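Local coordinates for rutinosidase (Aspergillus niger, PDB 6I1A), which cleaves rutinose from flavonoid glycosides such as rutin and, like related family 5 exo-1,3-beta-glucanases, may also act on beta-glucans, at residues A[99-104]-A[164-169]; A[209-214]-A[249-254]; A[278-283]-A[306-311]. All blocks are in the same frame, centred on the assembly; numbering follows the deposited sequence.

Overall arrangement
All three interactions belong to the glycoside hydrolase family 5 TIM barrel, in separate regions that do not touch one another. Interaction 1 is a surface contact between a loop after strand 90-95 and helix 161-179, purely apolar and close to a glycan. Interaction 2 is partly buried and ties the start of helix 213-233 to the short helix 248-252, pairing a hydrocarbon patch with one strong hydrogen bond. Interaction 3 is buried, lies within a beta-alpha-beta unit and packs leucine on strand, with a water at its outer end. Interactions 1 and 3 sit on opposite sides of the chain's centre, about 39 Å apart between centres; interactions 2 and 3 both face the second subunit.

Interaction 1. Residues A[99-104]-A[164-169]; sequences AWIDLP and FNYSMQ. With NAG (2-acetamido-2-deoxy-beta-D-glucopyranose), chain E.
The backbone of I101 to L103 runs extended past helix 161-179 and comes nearest to it at I101 and Q169, whose CA atoms are 7.5 Å apart. I101 and L103 bridge the gap, both reaching Y166. L103 sets one methyl over the face of the phenol ring: CD2 stands 3.5 Å from the centroid of the Y166 ring and only 10° off its normal, so this is a CH-pi contact made squarely over the face. A leucine suits the place because its forked end can offer a single methyl to the ring centre while CD1 points elsewhere. The two Y166 ring atoms nearest to CD2 are CD1 and CE1.

I101 meets the same residue nearer its backbone. With CG1 flanked by N and C (chi1 72°) and the chain extended beyond it, CD1 reaches the root of Y166, 3.9 Å from its CB and 3.8 Å from its O. The side chains of I101 and Y166 lie roughly perpendicular. The other branch, CG2, faces the next helical turn, 4.2 Å from C of Q169. Beta-branching thus lets one residue cover two positions on the helix surface, and I101 also touches V170.

Beside Y166, N165 carries an N-linked glycan: its ND2 is bonded to C1 of the NAG, which hydrogen-bonds to E161 as well. W100 continues the packing along helix 161-179, edge-to-face with F177. The whole is characteristic of a TIM barrel, where a long loop following one barrel strand packs against a helix of the outer layer.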
loop_
_atom_site.group_PDB
_atom_site.type_symbol
_atom_site.label_atom_id
_atom_site.label_comp_id
_atom_site.label_asym_id
_atom_site.label_seq_id
_atom_site.Cartn_x
_atom_site.Cartn_y
_atom_site.Cartn_z
ATOM N N ALA A 99 -0.108 34.390 1.309
ATOM C CA ALA A 99 0.337 35.076 2.522
ATOM C C ALA A 99 1.636 35.852 2.194
ATOM O O ALA A 99 1.979 36.822 2.923
ATOM C CB ALA A 99 0.567 34.087 3.628
ATOM N N TRP A 100 2.397 35.346 1.234
ATOM C CA TRP A 100 3.813 35.711 1.022
ATOM C C TRP A 100 3.961 36.595 -0.195
ATOM O O TRP A 100 4.863 37.495 -0.184
ATOM C CB TRP A 100 4.698 34.454 0.968
ATOM C CG TRP A 100 4.553 33.615 2.202
ATOM C CD1 TRP A 100 3.785 32.482 2.332
ATOM C CD2 TRP A 100 5.129 33.860 3.487
ATOM N NE1 TRP A 100 3.875 32.014 3.594
ATOM C CE2 TRP A 100 4.687 32.832 4.338
ATOM C CE3 TRP A 100 6.017 34.816 4.006
ATOM C CZ2 TRP A 100 5.089 32.770 5.675
ATOM C CZ3 TRP A 100 6.386 34.741 5.320
ATOM C CH2 TRP A 100 5.929 33.723 6.148
ATOM N N ILE A 101 3.212 36.337 -1.242
ATOM C CA ILE A 101 3.276 37.110 -2.514
ATOM C C ILE A 101 1.871 37.346 -2.993
ATOM O O ILE A 101 0.963 36.540 -2.726
ATOM C CB ILE A 101 4.107 36.413 -3.569
ATOM C CG1 ILE A 101 3.453 35.181 -4.166
ATOM C CG2 ILE A 101 5.538 36.198 -3.069
ATOM C CD1 ILE A 101 4.167 34.683 -5.468
ATOM N N ASP A 102 1.662 38.448 -3.707
ATOM C CA ASP A 102 0.339 38.806 -4.221
ATOM C C ASP A 102 0.397 38.751 -5.731
ATOM O O ASP A 102 0.884 39.756 -6.369
ATOM C CB ASP A 102 -0.022 40.195 -3.713
ATOM C CG ASP A 102 -1.382 40.631 -4.109
ATOM O OD1 ASP A 102 -1.964 40.048 -5.009
ATOM O OD2 ASP A 102 -1.882 41.564 -3.413
ATOM N N LEU A 103 0.052 37.642 -6.340
ATOM C CA LEU A 103 0.093 37.473 -7.811
ATOM C C LEU A 103 -1.197 37.965 -8.422
ATOM O O LEU A 103 -2.290 37.700 -7.931
ATOM C CB LEU A 103 0.302 36.001 -8.179
ATOM C CG LEU A 103 1.718 35.526 -7.876
ATOM C CD1 LEU A 103 1.762 34.000 -7.953
ATOM C CD2 LEU A 103 2.691 36.139 -8.865
ATOM N N PRO A 104 -1.134 38.713 -9.543
ATOM C CA PRO A 104 -2.346 39.251 -10.172
ATOM C C PRO A 104 -3.271 38.195 -10.801
ATOM O O PRO A 104 -4.384 38.535 -11.134
ATOM C CB PRO A 104 -1.792 40.209 -11.239
ATOM C CG PRO A 104 -0.420 39.661 -11.553
ATOM C CD PRO A 104 0.089 39.086 -10.248
ATOM N N PHE A 164 7.644 28.215 -11.120
ATOM C CA PHE A 164 8.911 27.917 -10.412
ATOM C C PHE A 164 9.471 29.211 -9.831
ATOM O O PHE A 164 9.838 29.313 -8.667
ATOM C CB PHE A 164 9.870 27.185 -11.331
ATOM C CG PHE A 164 11.085 26.649 -10.642
ATOM C CD1 PHE A 164 12.160 27.451 -10.298
ATOM C CD2 PHE A 164 11.118 25.301 -10.304
ATOM C CE1 PHE A 164 13.245 26.896 -9.644
ATOM C CE2 PHE A 164 12.219 24.761 -9.686
ATOM C CZ PHE A 164 13.267 25.572 -9.361
ATOM N N ASN A 165 9.552 30.228 -10.675
ATOM C CA ASN A 165 10.170 31.515 -10.313
ATOM C C ASN A 165 9.376 32.189 -9.183
ATOM O O ASN A 165 9.928 32.685 -8.218
ATOM C CB ASN A 165 10.162 32.481 -11.509
ATOM C CG ASN A 165 11.290 32.206 -12.462
ATOM O OD1 ASN A 165 12.082 31.278 -12.307
ATOM N ND2 ASN A 165 11.381 33.078 -13.471
ATOM N N TYR A 166 8.040 32.171 -9.276
ATOM C CA TYR A 166 7.233 32.827 -8.217
ATOM C C TYR A 166 7.245 31.967 -6.929
ATOM O O TYR A 166 7.226 32.512 -5.842
ATOM C CB TYR A 166 5.822 33.126 -8.685
ATOM C CG TYR A 166 5.758 34.285 -9.661
ATOM C CD1 TYR A 166 6.154 35.558 -9.307
ATOM C CD2 TYR A 166 5.287 34.075 -10.917
ATOM C CE1 TYR A 166 6.036 36.621 -10.211
ATOM C CE2 TYR A 166 5.153 35.102 -11.822
ATOM C CZ TYR A 166 5.550 36.367 -11.477
ATOM O OH TYR A 166 5.373 37.356 -12.444
ATOM N N SER A 167 7.436 30.653 -7.047
ATOM C CA SER A 167 7.672 29.806 -5.868
ATOM C C SER A 167 8.949 30.215 -5.143
ATOM O O SER A 167 8.999 30.286 -3.886
ATOM C CB SER A 167 7.686 28.321 -6.191
ATOM O OG SER A 167 6.485 27.868 -6.812
ATOM N N MET A 168 10.019 30.489 -5.910
ATOM C CA MET A 168 11.256 30.909 -5.287
ATOM C C MET A 168 11.093 32.289 -4.676
ATOM O O MET A 168 11.674 32.543 -3.630
ATOM C CB MET A 168 12.364 30.898 -6.342
ATOM C CG MET A 168 12.768 29.479 -6.788
ATOM S SD MET A 168 13.105 28.299 -5.507
ATOM C CE MET A 168 14.516 29.054 -4.718
ATOM N N GLN A 169 10.286 33.143 -5.260
ATOM C CA GLN A 169 9.970 34.452 -4.636
ATOM C C GLN A 169 9.269 34.262 -3.301
ATOM O O GLN A 169 9.582 34.944 -2.286
ATOM C CB GLN A 169 9.162 35.333 -5.595
ATOM C CG GLN A 169 9.999 35.809 -6.774
ATOM C CD GLN A 169 9.224 36.768 -7.635
ATOM O OE1 GLN A 169 8.427 37.538 -7.153
ATOM N NE2 GLN A 169 9.507 36.710 -8.917
HETATM C C1 NAG E . 12.514 33.074 -14.385
HETATM C C2 NAG E . 12.117 33.730 -15.733
HETATM C C3 NAG E . 13.423 33.881 -16.549
HETATM C C4 NAG E . 14.514 34.566 -15.785
HETATM C C5 NAG E . 14.716 33.836 -14.461
HETATM C C6 NAG E . 15.786 34.481 -13.634
HETATM C C7 NAG E . 9.929 33.153 -16.627
HETATM C C8 NAG E . 9.164 32.139 -17.393
HETATM N N2 NAG E . 11.225 32.881 -16.448
HETATM O O3 NAG E . 13.152 34.506 -17.839
HETATM O O4 NAG E . 15.764 34.416 -16.583
HETATM O O5 NAG E . 13.469 33.930 -13.739
HETATM O O6 NAG E . 15.403 35.813 -13.412
HETATM O O7 NAG E . 9.371 34.159 -16.129
#

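Interaction 2. Residues A[209-214]-A[249-254]; sequences LALTDH and QYWEGD. With NAG (2-acetamido-2-deoxy-beta-D-glucopyranose), chain F; EDO (1,2-ethanediol), chain P.
L211 meets W251. Its CG lies opposite the backbone N (chi1 -177°), which sends the branched end toward the indole; CD2 arrives at the edge of the six-membered ring, 3.9 Å from CZ2 of W251, so that the leucine meets the indole end-on at its rim. A leucine fits this buried spot, where A216 of helix 213-233 touches L211, Y250 and W251 alike. The indole is fixed in rotation by its NE1, bonded to G243 O, and by its neighbour Y250, whose CD2 stands 3.6 Å above the indole plane over its centre.

T212 turns the chain into helix 213-233 as N-cap, its OG1 accepting from G215 N; its CG2 lies 3.8 Å from the acetyl methyl C8 of a NAG.

D213, in the first turn, makes the polar contact. Y250 OH donates to D213 OD1 at 2.6 Å, reaching the carboxylate on its anti side and 19° out of its plane. Carboxylate and phenol ring are nearly coplanar, 22° apart, with OD1 at the ring edge.

Near the contact D213 packs on Y310 of the second subunit and Y250 on D274 of that subunit. The short phenol-carboxylate bond implies a strong interaction; the N-terminal end of the helix would probably favour a negative D213, and K246, in cation-pi contact with Y250, could make the phenol a better donor.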
loop_
_atom_site.group_PDB
_atom_site.type_symbol
_atom_site.label_atom_id
_atom_site.label_comp_id
_atom_site.label_asym_id
_atom_site.label_seq_id
_atom_site.Cartn_x
_atom_site.Cartn_y
_atom_site.Cartn_z
ATOM N N LEU A 209 2.129 6.065 -5.880
ATOM C CA LEU A 209 1.650 6.214 -7.267
ATOM C C LEU A 209 1.048 7.602 -7.491
ATOM O O LEU A 209 0.702 7.915 -8.637
ATOM C CB LEU A 209 0.593 5.156 -7.573
ATOM C CG LEU A 209 1.099 3.709 -7.519
ATOM C CD1 LEU A 209 0.001 2.787 -8.019
ATOM C CD2 LEU A 209 2.434 3.530 -8.260
ATOM N N ALA A 210 0.959 8.448 -6.450
ATOM C CA ALA A 210 0.421 9.814 -6.641
ATOM C C ALA A 210 1.449 10.703 -7.337
ATOM O O ALA A 210 1.031 11.753 -7.868
ATOM C CB ALA A 210 0.085 10.385 -5.311
ATOM N N LEU A 211 2.698 10.333 -7.403
ATOM C CA LEU A 211 3.781 11.160 -8.007
ATOM C C LEU A 211 4.598 10.297 -8.949
ATOM O O LEU A 211 5.188 9.287 -8.485
ATOM C CB LEU A 211 4.606 11.799 -6.885
ATOM C CG LEU A 211 5.743 12.749 -7.332
ATOM C CD1 LEU A 211 5.160 14.032 -7.972
ATOM C CD2 LEU A 211 6.645 13.103 -6.163
ATOM N N THR A 212 4.617 10.663 -10.217
ATOM C CA THR A 212 5.431 9.953 -11.235
ATOM C C THR A 212 6.909 10.319 -11.108
ATOM O O THR A 212 7.269 11.291 -10.457
ATOM C CB THR A 212 4.971 10.224 -12.667
ATOM O OG1 THR A 212 5.347 11.568 -13.015
ATOM C CG2 THR A 212 3.482 10.062 -12.818
ATOM N N ASP A 213 7.799 9.518 -11.720
ATOM C CA ASP A 213 9.224 9.872 -11.745
ATOM C C ASP A 213 9.438 11.218 -12.436
ATOM O O ASP A 213 10.292 12.005 -11.984
ATOM C CB ASP A 213 10.043 8.776 -12.450
ATOM C CG ASP A 213 10.426 7.584 -11.560
ATOM O OD1 ASP A 213 10.410 7.644 -10.262
ATOM O OD2 ASP A 213 10.765 6.555 -12.166
ATOM N N HIS A 214 8.678 11.520 -13.480
ATOM C CA HIS A 214 8.781 12.815 -14.177
ATOM C C HIS A 214 8.415 13.951 -13.195
ATOM O O HIS A 214 9.125 14.957 -13.119
ATOM C CB HIS A 214 7.820 12.771 -15.361
ATOM C CG HIS A 214 7.899 13.869 -16.344
ATOM N ND1 HIS A 214 6.798 14.687 -16.625
ATOM C CD2 HIS A 214 8.898 14.261 -17.170
ATOM C CE1 HIS A 214 7.135 15.548 -17.577
ATOM N NE2 HIS A 214 8.435 15.346 -17.893
ATOM N N GLN A 249 13.279 6.583 1.593
ATOM C CA GLN A 249 14.336 5.880 0.859
ATOM C C GLN A 249 14.389 6.306 -0.606
ATOM O O GLN A 249 15.447 6.297 -1.239
ATOM C CB GLN A 249 14.109 4.351 0.912
ATOM C CG GLN A 249 13.681 3.768 2.277
ATOM C CD GLN A 249 12.264 3.872 2.791
ATOM O OE1 GLN A 249 11.896 4.783 3.524
ATOM N NE2 GLN A 249 11.472 2.789 2.724
ATOM N N TYR A 250 13.237 6.663 -1.207
ATOM C CA TYR A 250 13.158 7.076 -2.608
ATOM C C TYR A 250 14.021 8.290 -2.847
ATOM O O TYR A 250 14.579 8.443 -3.962
ATOM C CB TYR A 250 11.709 7.375 -3.007
ATOM C CG TYR A 250 11.490 7.854 -4.406
ATOM C CD1 TYR A 250 11.231 6.973 -5.428
ATOM C CD2 TYR A 250 11.429 9.220 -4.719
ATOM C CE1 TYR A 250 11.030 7.413 -6.723
ATOM C CE2 TYR A 250 11.172 9.665 -5.983
ATOM C CZ TYR A 250 11.024 8.764 -7.005
ATOM O OH TYR A 250 10.758 9.254 -8.231
ATOM N N TRP A 251 14.059 9.214 -1.882
ATOM C CA TRP A 251 14.722 10.517 -2.069
ATOM C C TRP A 251 16.132 10.550 -1.461
ATOM O O TRP A 251 16.869 11.472 -1.721
ATOM C CB TRP A 251 13.901 11.641 -1.396
ATOM C CG TRP A 251 12.480 11.764 -1.840
ATOM C CD1 TRP A 251 11.356 11.397 -1.167
ATOM C CD2 TRP A 251 12.020 12.452 -3.012
ATOM N NE1 TRP A 251 10.229 11.743 -1.885
ATOM C CE2 TRP A 251 10.614 12.414 -3.007
ATOM C CE3 TRP A 251 12.704 13.025 -4.096
ATOM C CZ2 TRP A 251 9.859 12.978 -4.025
ATOM C CZ3 TRP A 251 11.938 13.591 -5.089
ATOM C CH2 TRP A 251 10.549 13.572 -5.059
ATOM N N GLU A 252 16.447 9.606 -0.590
ATOM C CA GLU A 252 17.730 9.612 0.195
ATOM C C GLU A 252 18.982 9.796 -0.674
ATOM O O GLU A 252 19.869 10.591 -0.225
ATOM C CB GLU A 252 17.877 8.287 0.969
ATOM C CG GLU A 252 17.093 8.322 2.229
ATOM C CD GLU A 252 17.202 7.024 3.015
ATOM O OE1 GLU A 252 18.032 6.188 2.658
ATOM O OE2 GLU A 252 16.498 6.924 4.005
ATOM N N GLY A 253 19.039 9.083 -1.790
ATOM C CA GLY A 253 20.193 9.100 -2.691
ATOM C C GLY A 253 20.342 10.424 -3.367
ATOM O O GLY A 253 21.416 10.671 -3.977
ATOM N N ASP A 254 19.384 11.345 -3.286
ATOM C CA ASP A 254 19.445 12.620 -4.046
ATOM C C ASP A 254 20.123 13.753 -3.292
ATOM O O ASP A 254 20.323 14.817 -3.883
ATOM C CB ASP A 254 18.020 13.097 -4.395
ATOM C CG ASP A 254 17.299 12.173 -5.354
ATOM O OD1 ASP A 254 17.988 11.607 -6.272
ATOM O OD2 ASP A 254 16.056 12.051 -5.233
HETATM C C1 NAG F . -0.771 6.724 -12.150
HETATM C C2 NAG F . 0.198 5.532 -12.136
HETATM C C3 NAG F . -0.542 4.315 -12.798
HETATM C C4 NAG F . -1.855 4.040 -12.110
HETATM C C5 NAG F . -2.722 5.277 -12.194
HETATM C C6 NAG F . -4.048 5.095 -11.516
HETATM C C7 NAG F . 2.574 6.055 -12.210
HETATM C C8 NAG F . 3.775 6.280 -13.108
HETATM N N2 NAG F . 1.427 5.855 -12.820
HETATM O O3 NAG F . 0.307 3.153 -12.622
HETATM O O4 NAG F . -2.559 3.012 -12.877
HETATM O O5 NAG F . -1.986 6.349 -11.517
HETATM O O6 NAG F . -4.952 6.165 -11.791
HETATM O O7 NAG F . 2.671 6.126 -10.975
HETATM C C1 EDO P . 9.370 -0.490 2.412
HETATM O O1 EDO P . 10.242 -0.203 3.536
HETATM C C2 EDO P . 10.181 -0.518 1.169
HETATM O O2 EDO P . 11.257 0.429 1.156
#

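Interaction 3. Residues A[278-283]-A[306-311]; sequences ENLPEY and IQATYN. With EDO (1,2-ethanediol), chain S.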
loop_
_atom_site.group_PDB
_atom_site.type_symbol
_atom_site.label_atom_id
_atom_site.label_comp_id
_atom_site.label_asym_id
_atom_site.label_seq_id
_atom_site.Cartn_x
_atom_site.Cartn_y
_atom_site.Cartn_z
ATOM N N GLU A 278 -9.780 -0.451 16.596
ATOM C CA GLU A 278 -9.162 -1.559 17.339
ATOM C C GLU A 278 -7.775 -1.857 16.802
ATOM O O GLU A 278 -6.866 -2.097 17.612
ATOM C CB GLU A 278 -10.046 -2.808 17.252
ATOM C CG GLU A 278 -9.497 -3.980 18.058
ATOM C CD GLU A 278 -9.393 -3.668 19.549
ATOM O OE1 GLU A 278 -10.338 -3.071 20.048
ATOM O OE2 GLU A 278 -8.309 -3.896 20.173
ATOM N N ASN A 279 -7.592 -1.887 15.477
ATOM C CA ASN A 279 -6.315 -2.326 14.883
ATOM C C ASN A 279 -5.405 -1.146 14.525
ATOM O O ASN A 279 -4.290 -1.391 14.001
ATOM C CB ASN A 279 -6.540 -3.248 13.678
ATOM C CG ASN A 279 -7.085 -2.580 12.461
ATOM O OD1 ASN A 279 -6.942 -1.358 12.289
ATOM N ND2 ASN A 279 -7.705 -3.348 11.579
ATOM N N LEU A 280 -5.840 0.082 14.835
ATOM C CA LEU A 280 -5.069 1.263 14.359
ATOM C C LEU A 280 -3.627 1.165 14.798
ATOM O O LEU A 280 -2.728 1.539 14.032
ATOM C CB LEU A 280 -5.714 2.534 14.874
ATOM C CG LEU A 280 -5.211 3.781 14.134
ATOM C CD1 LEU A 280 -5.861 3.896 12.780
ATOM C CD2 LEU A 280 -5.433 5.032 14.944
ATOM N N PRO A 281 -3.252 0.772 16.040
ATOM C CA PRO A 281 -1.835 0.746 16.398
ATOM C C PRO A 281 -0.973 -0.151 15.505
ATOM O O PRO A 281 0.237 0.094 15.392
ATOM C CB PRO A 281 -1.825 0.304 17.883
ATOM C CG PRO A 281 -3.222 0.700 18.349
ATOM C CD PRO A 281 -4.139 0.443 17.180
ATOM N N GLU A 282 -1.569 -1.196 14.924
ATOM C CA GLU A 282 -0.883 -2.069 13.957
ATOM C C GLU A 282 -0.530 -1.298 12.696
ATOM O O GLU A 282 0.611 -1.444 12.181
ATOM C CB GLU A 282 -1.732 -3.292 13.618
ATOM C CG GLU A 282 -1.970 -4.188 14.805
ATOM C CD GLU A 282 -3.098 -5.191 14.584
ATOM O OE1 GLU A 282 -3.398 -5.519 13.459
ATOM O OE2 GLU A 282 -3.763 -5.516 15.583
ATOM N N TYR A 283 -1.443 -0.495 12.237
ATOM C CA TYR A 283 -1.224 0.328 11.004
ATOM C C TYR A 283 -0.198 1.420 11.298
ATOM O O TYR A 283 0.680 1.752 10.451
ATOM C CB TYR A 283 -2.527 0.914 10.482
ATOM C CG TYR A 283 -3.356 -0.068 9.696
ATOM C CD1 TYR A 283 -4.243 -0.931 10.306
ATOM C CD2 TYR A 283 -3.206 -0.165 8.332
ATOM C CE1 TYR A 283 -4.936 -1.888 9.596
ATOM C CE2 TYR A 283 -3.937 -1.091 7.592
ATOM C CZ TYR A 283 -4.830 -1.930 8.224
ATOM O OH TYR A 283 -5.521 -2.916 7.524
ATOM N N ILE A 306 -6.087 10.008 13.961
ATOM C CA ILE A 306 -6.522 8.641 14.401
ATOM C C ILE A 306 -7.777 8.150 13.713
ATOM O O ILE A 306 -8.164 6.992 14.023
ATOM C CB ILE A 306 -6.679 8.574 15.927
ATOM C CG1 ILE A 306 -7.764 9.488 16.436
ATOM C CG2 ILE A 306 -5.364 8.766 16.597
ATOM C CD1 ILE A 306 -8.211 9.104 17.864
ATOM N N GLN A 307 -8.466 8.885 12.848
ATOM C CA GLN A 307 -9.662 8.330 12.197
ATOM C C GLN A 307 -9.277 7.138 11.341
ATOM O O GLN A 307 -8.348 7.206 10.488
ATOM C CB GLN A 307 -10.391 9.364 11.366
ATOM C CG GLN A 307 -11.665 8.766 10.739
ATOM C CD GLN A 307 -12.394 9.670 9.786
ATOM O OE1 GLN A 307 -12.276 10.909 9.846
ATOM N NE2 GLN A 307 -13.182 9.075 8.902
ATOM N N ALA A 308 -9.965 6.008 11.584
ATOM C CA ALA A 308 -9.852 4.786 10.756
ATOM C C ALA A 308 -10.881 4.739 9.625
ATOM O O ALA A 308 -11.821 5.545 9.574
ATOM C CB ALA A 308 -10.010 3.599 11.679
ATOM N N THR A 309 -10.693 3.818 8.682
ATOM C CA THR A 309 -11.607 3.681 7.544
ATOM C C THR A 309 -12.933 3.069 8.010
ATOM O O THR A 309 -13.995 3.529 7.548
ATOM C CB THR A 309 -10.952 2.877 6.430
ATOM O OG1 THR A 309 -9.788 3.586 5.952
ATOM C CG2 THR A 309 -11.910 2.665 5.276
ATOM N N TYR A 310 -12.853 2.124 8.922
ATOM C CA TYR A 310 -14.058 1.429 9.425
ATOM C C TYR A 310 -14.073 1.444 10.939
ATOM O O TYR A 310 -13.082 1.580 11.638
ATOM C CB TYR A 310 -13.995 -0.035 8.961
ATOM C CG TYR A 310 -13.940 -0.262 7.490
ATOM C CD1 TYR A 310 -15.078 -0.131 6.702
ATOM C CD2 TYR A 310 -12.748 -0.476 6.812
ATOM C CE1 TYR A 310 -15.051 -0.305 5.326
ATOM C CE2 TYR A 310 -12.713 -0.668 5.435
ATOM C CZ TYR A 310 -13.860 -0.548 4.668
ATOM O OH TYR A 310 -13.801 -0.764 3.304
ATOM N N ASN A 311 -15.278 1.227 11.495
ATOM C CA ASN A 311 -15.443 0.889 12.925
ATOM C C ASN A 311 -14.614 1.819 13.809
ATOM O O ASN A 311 -13.848 1.365 14.659
ATOM C CB ASN A 311 -15.016 -0.561 13.200
ATOM C CG ASN A 311 -15.879 -1.565 12.470
ATOM O OD1 ASN A 311 -16.952 -1.234 12.002
ATOM N ND2 ASN A 311 -15.381 -2.776 12.328
HETATM C C1 EDO S . -1.652 -3.355 9.509
HETATM O O1 EDO S . -0.394 -3.706 8.949
HETATM C C2 EDO S . -2.474 -4.532 9.811
HETATM O O2 EDO S . -2.124 -5.188 10.968
HETATM O O HOH W 1 -12.698 -0.750 16.131
#
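L280 turns its CG opposite its own backbone N (chi1 -165°), and a second torsion of 77° then swings both methyls toward I306 and A308. I306 answers with a chi1 of 64°, which carries its long branch off and leaves CB and CG2 facing the leucine. CD2 of L280 therefore settles against the strand's main chain, 3.5 Å from O of I306 and 3.9 Å from its CB. The other methyl, CD1, lies 4.3 Å from CB of A308, a looser touch.

A small residue suits position 308, since a bare methyl lets helix 280-290 approach; the CA atoms of L280 and A308 are 6.9 Å apart. L280 fills the space between helix and strand, and Y269 of strand 261-269 and N320 of helix 317-331 touch it too. This is the apolar seam of a beta-alpha-beta unit made by strand 261-269, helix 280-290 and strand 299-308.

Toward the loops the chemistry becomes polar. One water joins the segments, accepting from N of E278 at 3.0 Å and donating to O of N311 at 2.8 Å. Farther along the helix, away from the leucine, an ethanediol, probably from the crystallisation liquor, lies with C1 over the centre of the Y283 ring, and its O2 donates to OE1 of E282 at 2.8 Å; Q249 of the second subunit also binds it.

Between the segments' side chains, then, the contact is apolar, while the water bridges E278 N and N311 O, too far apart to bond each other, just beside the main-chain bonds of S275 with Y310 and S277 with N311.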